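Local coordinates for protein soluble epoxide hydrolase (Bacillus megaterium, PDB 4INZ) that is a soluble enzyme of the alpha/beta hydrolase fold family, with helices packed around a mixed, mostly parallel central sheet, at residues A[84-92]-A[215-224]. The protein carries 1 engineered substitution. Residues are numbered along the deposited sequence; the frame is centred on the assembly and turned at random. Where two conformers were deposited one is given.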
ATOM      1  N   LEU A  84      19.811  -1.201   3.019  1.00 30.67           N
ATOM      2  CA  LEU A  84      18.579  -0.996   3.778  1.00 32.60           C
ATOM      3  C   LEU A  84      18.167   0.466   3.811  1.00 31.95           C
ATOM      4  O   LEU A  84      16.974   0.786   3.799  1.00 32.67           O
ATOM      5  CB  LEU A  84      18.739  -1.502   5.211  1.00 32.15           C
ATOM      6  CG  LEU A  84      18.726  -3.013   5.397  1.00 34.91           C
ATOM      7  CD1 LEU A  84      18.930  -3.356   6.864  1.00 37.51           C
ATOM      8  CD2 LEU A  84      17.414  -3.599   4.873  1.00 34.70           C
ATOM      9  N   GLU A  85      19.154   1.350   3.859  1.00 31.59           N
ATOM     10  CA  GLU A  85      18.889   2.777   3.981  1.00 33.65           C
ATOM     11  C   GLU A  85      18.087   3.305   2.797  1.00 33.41           C
ATOM     12  O   GLU A  85      17.422   4.334   2.903  1.00 36.04           O
ATOM     13  CB  GLU A  85      20.197   3.554   4.143  1.00 37.75           C
ATOM     14  CG  GLU A  85      20.948   3.190   5.419  1.00 43.17           C
ATOM     15  CD  GLU A  85      22.112   4.115   5.703  1.00 50.96           C
ATOM     16  OE1 GLU A  85      22.434   4.310   6.897  1.00 53.76           O
ATOM     17  OE2 GLU A  85      22.707   4.642   4.738  1.00 53.74           O
ATOM     18  N   SER A  86      18.140   2.589   1.676  1.00 31.29           N
ATOM     19  CA  SER A  86      17.421   3.001   0.474  1.00 29.05           C
ATOM     20  C   SER A  86      15.920   2.748   0.571  1.00 27.75           C
ATOM     21  O   SER A  86      15.157   3.144  -0.319  1.00 26.35           O
ATOM     22  CB  SER A  86      17.985   2.286  -0.753  1.00 31.84           C
ATOM     23  OG  SER A  86      19.346   2.636  -0.956  1.00 35.62           O
ATOM     24  N   TYR A  87      15.498   2.086   1.648  1.00 25.84           N
ATOM     25  CA  TYR A  87      14.094   1.694   1.805  1.00 24.90           C
ATOM     26  C   TYR A  87      13.492   2.193   3.113  1.00 26.64           C
ATOM     27  O   TYR A  87      12.482   1.669   3.587  1.00 28.66           O
ATOM     28  CB  TYR A  87      13.955   0.179   1.681  1.00 24.71           C
ATOM     29  CG  TYR A  87      14.466  -0.310   0.345  1.00 25.10           C
ATOM     30  CD1 TYR A  87      13.648  -0.289  -0.783  1.00 25.86           C
ATOM     31  CD2 TYR A  87      15.777  -0.744   0.195  1.00 25.80           C
ATOM     32  CE1 TYR A  87      14.117  -0.716  -2.018  1.00 26.60           C
ATOM     33  CE2 TYR A  87      16.252  -1.166  -1.033  1.00 26.07           C
ATOM     34  CZ  TYR A  87      15.420  -1.150  -2.136  1.00 26.43           C
ATOM     35  OH  TYR A  87      15.903  -1.566  -3.360  1.00 26.83           O
ATOM     36  N   GLU A  88      14.119   3.216   3.685  1.00 28.02           N
ATOM     37  CA  GLU A  88      13.614   3.867   4.889  1.00 28.57           C
ATOM     38  C   GLU A  88      12.445   4.796   4.571  1.00 26.83           C
ATOM     39  O   GLU A  88      12.356   5.342   3.476  1.00 25.97           O
ATOM     40  CB  GLU A  88      14.734   4.665   5.563  1.00 31.63           C
ATOM     41  CG  GLU A  88      15.820   3.801   6.158  1.00 36.52           C
ATOM     42  CD  GLU A  88      15.464   3.306   7.551  1.00 45.41           C
ATOM     43  OE1 GLU A  88      14.333   3.583   8.015  1.00 48.06           O
ATOM     44  OE2 GLU A  88      16.318   2.651   8.189  1.00 48.83           O
ATOM     45  N   ILE A  89      11.565   4.989   5.547  1.00 26.40           N
ATOM     46  CA  ILE A  89      10.334   5.758   5.349  1.00 26.15           C
ATOM     47  C   ILE A  89      10.553   7.160   4.761  1.00 27.80           C
ATOM     48  O   ILE A  89       9.797   7.587   3.895  1.00 27.14           O
ATOM     49  CB  ILE A  89       9.500   5.853   6.654  1.00 27.50           C
ATOM     50  CG1 ILE A  89       8.142   6.509   6.382  1.00 27.91           C
ATOM     51  CG2 ILE A  89      10.275   6.601   7.742  1.00 26.03           C
ATOM     52  CD1 ILE A  89       7.194   5.661   5.505  1.00 29.35           C
ATOM     53  N   ASP A  90      11.580   7.878   5.214  1.00 29.38           N
ATOM     54  CA  ASP A  90      11.796   9.226   4.699  1.00 30.68           C
ATOM     55  C   ASP A  90      12.090   9.200   3.198  1.00 31.23           C
ATOM     56  O   ASP A  90      11.686  10.102   2.457  1.00 31.94           O
ATOM     57  CB  ASP A  90      12.939   9.933   5.438  1.00 35.06           C
ATOM     58  CG  ASP A  90      12.574  10.319   6.863  1.00 36.60           C
ATOM     59  OD1 ASP A  90      11.391  10.213   7.235  1.00 36.69           O
ATOM     60  OD2 ASP A  90      13.478  10.750   7.612  1.00 38.23           O
ATOM     61  N   VAL A  91      12.801   8.165   2.757  1.00 29.07           N
ATOM     62  CA  VAL A  91      13.130   8.009   1.345  1.00 28.57           C
ATOM     63  C   VAL A  91      11.868   7.725   0.543  1.00 28.33           C
ATOM     64  O   VAL A  91      11.621   8.348  -0.491  1.00 30.00           O
ATOM     65  CB  VAL A  91      14.143   6.876   1.119  1.00 27.49           C
ATOM     66  CG1 VAL A  91      14.450   6.734  -0.369  1.00 28.96           C
ATOM     67  CG2 VAL A  91      15.417   7.154   1.907  1.00 29.59           C
ATOM     68  N   LEU A  92      11.068   6.787   1.039  1.00 26.02           N
ATOM     69  CA  LEU A  92       9.824   6.404   0.383  1.00 26.28           C
ATOM     70  C   LEU A  92       8.852   7.577   0.286  1.00 26.27           C
ATOM     71  O   LEU A  92       8.181   7.754  -0.728  1.00 27.17           O
ATOM     72  CB  LEU A  92       9.175   5.248   1.146  1.00 26.52           C
ATOM     73  CG  LEU A  92      10.045   3.990   1.229  1.00 25.67           C
ATOM     74  CD1 LEU A  92       9.523   3.034   2.284  1.00 27.10           C
ATOM     75  CD2 LEU A  92      10.138   3.300  -0.129  1.00 24.77           C
ATOM     76  N   SER A 215      14.842  -6.361  -2.054  1.00 23.81           N
ATOM     77  CA  SER A 215      14.325  -5.006  -1.923  1.00 21.90           C
ATOM     78  C   SER A 215      12.987  -4.991  -1.191  1.00 21.65           C
ATOM     79  O   SER A 215      12.765  -4.169  -0.303  1.00 23.78           O
ATOM     80  CB  SER A 215      14.138  -4.375  -3.297  1.00 22.81           C
ATOM     81  OG  SER A 215      15.380  -4.200  -3.952  1.00 25.36           O
ATOM     82  N   MET A 216      12.087  -5.889  -1.583  1.00 21.32           N
ATOM     83  CA  MET A 216      10.771  -5.929  -0.974  0.60 20.24           C
ATOM     84  C   MET A 216      10.882  -6.173   0.539  1.00 21.13           C
ATOM     85  O   MET A 216      10.245  -5.473   1.332  1.00 22.45           O
ATOM     86  CB  MET A 216       9.894  -6.970  -1.687  0.60 21.53           C
ATOM     87  CG  MET A 216       9.753  -6.678  -3.189  0.60 21.83           C
ATOM     88  SD  MET A 216       9.328  -8.062  -4.278  0.60 23.93           S
ATOM     89  CE  MET A 216       7.620  -8.342  -3.823  0.60 24.13           C
ATOM     90  N   LEU A 217      11.700  -7.147   0.931  1.00 21.19           N
ATOM     91  CA  LEU A 217      11.890  -7.462   2.348  1.00 23.29           C
ATOM     92  C   LEU A 217      12.596  -6.338   3.099  1.00 25.59           C
ATOM     93  O   LEU A 217      12.390  -6.164   4.305  1.00 26.98           O
ATOM     94  CB  LEU A 217      12.659  -8.780   2.507  1.00 24.24           C
ATOM     95  CG  LEU A 217      11.897 -10.008   1.997  1.00 25.39           C
ATOM     96  CD1 LEU A 217      12.768 -11.260   1.945  1.00 26.47           C
ATOM     97  CD2 LEU A 217      10.648 -10.251   2.849  1.00 26.78           C
ATOM     98  N   SER A 218      13.423  -5.577   2.386  1.00 26.07           N
ATOM     99  CA  SER A 218      14.185  -4.484   2.993  1.00 26.83           C
ATOM    100  C   SER A 218      13.285  -3.444   3.663  1.00 25.87           C
ATOM    101  O   SER A 218      13.650  -2.874   4.693  1.00 26.33           O
ATOM    102  CB  SER A 218      15.112  -3.820   1.967  1.00 26.73           C
ATOM    103  OG  SER A 218      16.150  -4.700   1.578  1.00 28.10           O
ATOM    104  N   TYR A 219      12.116  -3.200   3.081  1.00 23.60           N
ATOM    105  CA  TYR A 219      11.126  -2.325   3.702  1.00 22.34           C
ATOM    106  C   TYR A 219      10.874  -2.747   5.142  1.00 23.65           C
ATOM    107  O   TYR A 219      10.876  -1.915   6.055  1.00 24.92           O
ATOM    108  CB  TYR A 219       9.799  -2.415   2.955  1.00 21.04           C
ATOM    109  CG  TYR A 219       9.711  -1.683   1.641  1.00 20.71           C
ATOM    110  CD1 TYR A 219      10.408  -2.121   0.522  1.00 20.20           C
ATOM    111  CD2 TYR A 219       8.884  -0.573   1.508  1.00 21.06           C
ATOM    112  CE1 TYR A 219      10.295  -1.461  -0.682  1.00 18.70           C
ATOM    113  CE2 TYR A 219       8.767   0.095   0.309  1.00 21.06           C
ATOM    114  CZ  TYR A 219       9.473  -0.349  -0.781  1.00 19.72           C
ATOM    115  OH  TYR A 219       9.350   0.319  -1.970  1.00 19.64           O
ATOM    116  N   TYR A 220      10.630  -4.041   5.335  1.00 22.31           N
ATOM    117  CA  TYR A 220      10.279  -4.578   6.650  1.00 23.21           C
ATOM    118  C   TYR A 220      11.442  -4.507   7.631  1.00 25.18           C
ATOM    119  O   TYR A 220      11.246  -4.414   8.850  1.00 25.62           O
ATOM    120  CB  TYR A 220       9.812  -6.036   6.537  1.00 22.71           C
ATOM    121  CG  TYR A 220       8.481  -6.218   5.845  1.00 22.85           C
ATOM    122  CD1 TYR A 220       7.303  -6.289   6.575  1.00 22.58           C
ATOM    123  CD2 TYR A 220       8.404  -6.330   4.460  1.00 23.18           C
ATOM    124  CE1 TYR A 220       6.080  -6.456   5.947  1.00 24.03           C
ATOM    125  CE2 TYR A 220       7.189  -6.498   3.822  1.00 23.46           C
ATOM    126  CZ  TYR A 220       6.027  -6.560   4.570  1.00 23.42           C
ATOM    127  OH  TYR A 220       4.811  -6.724   3.940  1.00 26.02           O
ATOM    128  N   ARG A 221      12.654  -4.558   7.097  1.00 26.33           N
ATOM    129  CA  ARG A 221      13.843  -4.645   7.940  1.00 26.39           C
ATOM    130  C   ARG A 221      14.254  -3.302   8.529  1.00 29.11           C
ATOM    131  O   ARG A 221      15.240  -3.214   9.264  1.00 31.36           O
ATOM    132  CB  ARG A 221      14.986  -5.315   7.168  1.00 27.79           C
ATOM    133  CG  ARG A 221      14.680  -6.781   6.931  1.00 27.61           C
ATOM    134  CD  ARG A 221      15.548  -7.447   5.881  1.00 27.99           C
ATOM    135  NE  ARG A 221      15.206  -8.863   5.805  1.00 29.30           N
ATOM    136  CZ  ARG A 221      15.788  -9.743   4.998  1.00 31.26           C
ATOM    137  NH1 ARG A 221      16.752  -9.361   4.171  1.00 30.23           N
ATOM    138  NH2 ARG A 221      15.396 -11.011   5.020  1.00 35.87           N
ATOM    139  N   ASN A 222      13.487  -2.265   8.207  1.00 30.11           N
ATOM    140  CA  ASN A 222      13.655  -0.950   8.813  1.00 30.89           C
ATOM    141  C   ASN A 222      12.573  -0.639   9.838  1.00 28.47           C
ATOM    142  O   ASN A 222      12.639   0.384  10.518  1.00 28.78           O
ATOM    143  CB  ASN A 222      13.665   0.144   7.745  1.00 33.73           C
ATOM    144  CG  ASN A 222      14.919   0.116   6.899  1.00 33.93           C
ATOM    145  OD1 ASN A 222      16.008  -0.156   7.401  1.00 35.91           O
ATOM    146  ND2 ASN A 222      14.774   0.399   5.613  1.00 31.40           N
ATOM    147  N   LEU A 223      11.575  -1.513   9.943  1.00 27.82           N
ATOM    148  CA  LEU A 223      10.472  -1.281  10.876  1.00 27.20           C
ATOM    149  C   LEU A 223      10.952  -1.227  12.324  1.00 30.91           C
ATOM    150  O   LEU A 223      11.791  -2.024  12.746  1.00 31.99           O
ATOM    151  CB  LEU A 223       9.391  -2.349  10.719  1.00 26.54           C
ATOM    152  CG  LEU A 223       8.622  -2.319   9.397  1.00 25.43           C
ATOM    153  CD1 LEU A 223       7.727  -3.542   9.267  1.00 27.30           C
ATOM    154  CD2 LEU A 223       7.802  -1.039   9.303  1.00 27.32           C
ATOM    155  N   LYS A 224      10.407  -0.280  13.080  1.00 33.92           N
ATOM    156  CA  LYS A 224      10.762  -0.125  14.485  1.00 37.82           C
ATOM    157  C   LYS A 224       9.563  -0.490  15.344  1.00 37.84           C
ATOM    158  O   LYS A 224       8.906   0.376  15.920  1.00 39.78           O
ATOM    159  CB  LYS A 224      11.214   1.308  14.766  1.00 40.57           C
ATOM    160  CG  LYS A 224      12.454   1.722  13.980  1.00 46.30           C
ATOM    161  CD  LYS A 224      13.668   0.894  14.392  1.00 51.60           C
ATOM    162  CE  LYS A 224      14.408   0.321  13.185  1.00 55.16           C
ATOM    163  NZ  LYS A 224      14.970   1.369  12.279  1.00 56.35           N
TER
HETATM  164  O   HOH W   1      11.109   0.871   5.825  1.00 28.84           O
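Tyr-87 and Tyr-219 mark the closest backbone approach, with CA atoms 5.3 Å apart, where the 3-10 turn 84-86 and the start of helix 89-102 meet the end of helix 213-220. In this alpha/beta hydrolase fold, the second segment belongs to the mainly helical insertion between strands 131-137 and 248-253, consistent with a cap domain; the first belongs to the core, so the contact probably joins cap to core. Tyr-220 to Leu-223 form a type I turn that brings Asn-222 over the first segment. With CG beside the backbone N (chi1 -70°), the Asn-222 amide sends ND2 to Leu-84 O in a nearly straight 2.9 Å bond (167°). Tyr-87 N reaches that same oxygen from the opposite face of the carbonyl, so two N-H groups grip it. A weak second bond from Asn-222 ND2 ends on Tyr-87 O, which also accepts a hydrogen bond from a water that donates to Tyr-219 O as well. Glu-88, the N-cap of helix 89-102, bends at chi2 to stack its carboxylate on the Asn-222 amide. With ND2 turned to the carbonyls, Asn-222 OD1 is left 2.9 Å from Glu-88 OE2, two acceptors pressed together without a bond; the positive Lys-224 NZ, beyond salt-bridge distance, may ease the repulsion. Ser-218 CB, near CD2, and Tyr-219 CE1, 3.6 Å from Tyr-87 CD1, approach the Tyr-87 ring obliquely from one side. Both Leu-92 methyls lie on the same side of the Tyr-219 ring as Tyr-87, again obliquely, with Leu-92 CD2 3.5 Å from Tyr-219 CE2; the Tyr-219 hydroxyl bonds to Arg-73 O. At the far end, the buried Tyr-87 hydroxyl bonds to Pro-81 O, and Tyr-87 OH and Ser-215 OG form a close hydrogen-bonded hydroxyl pair at 2.7 Å.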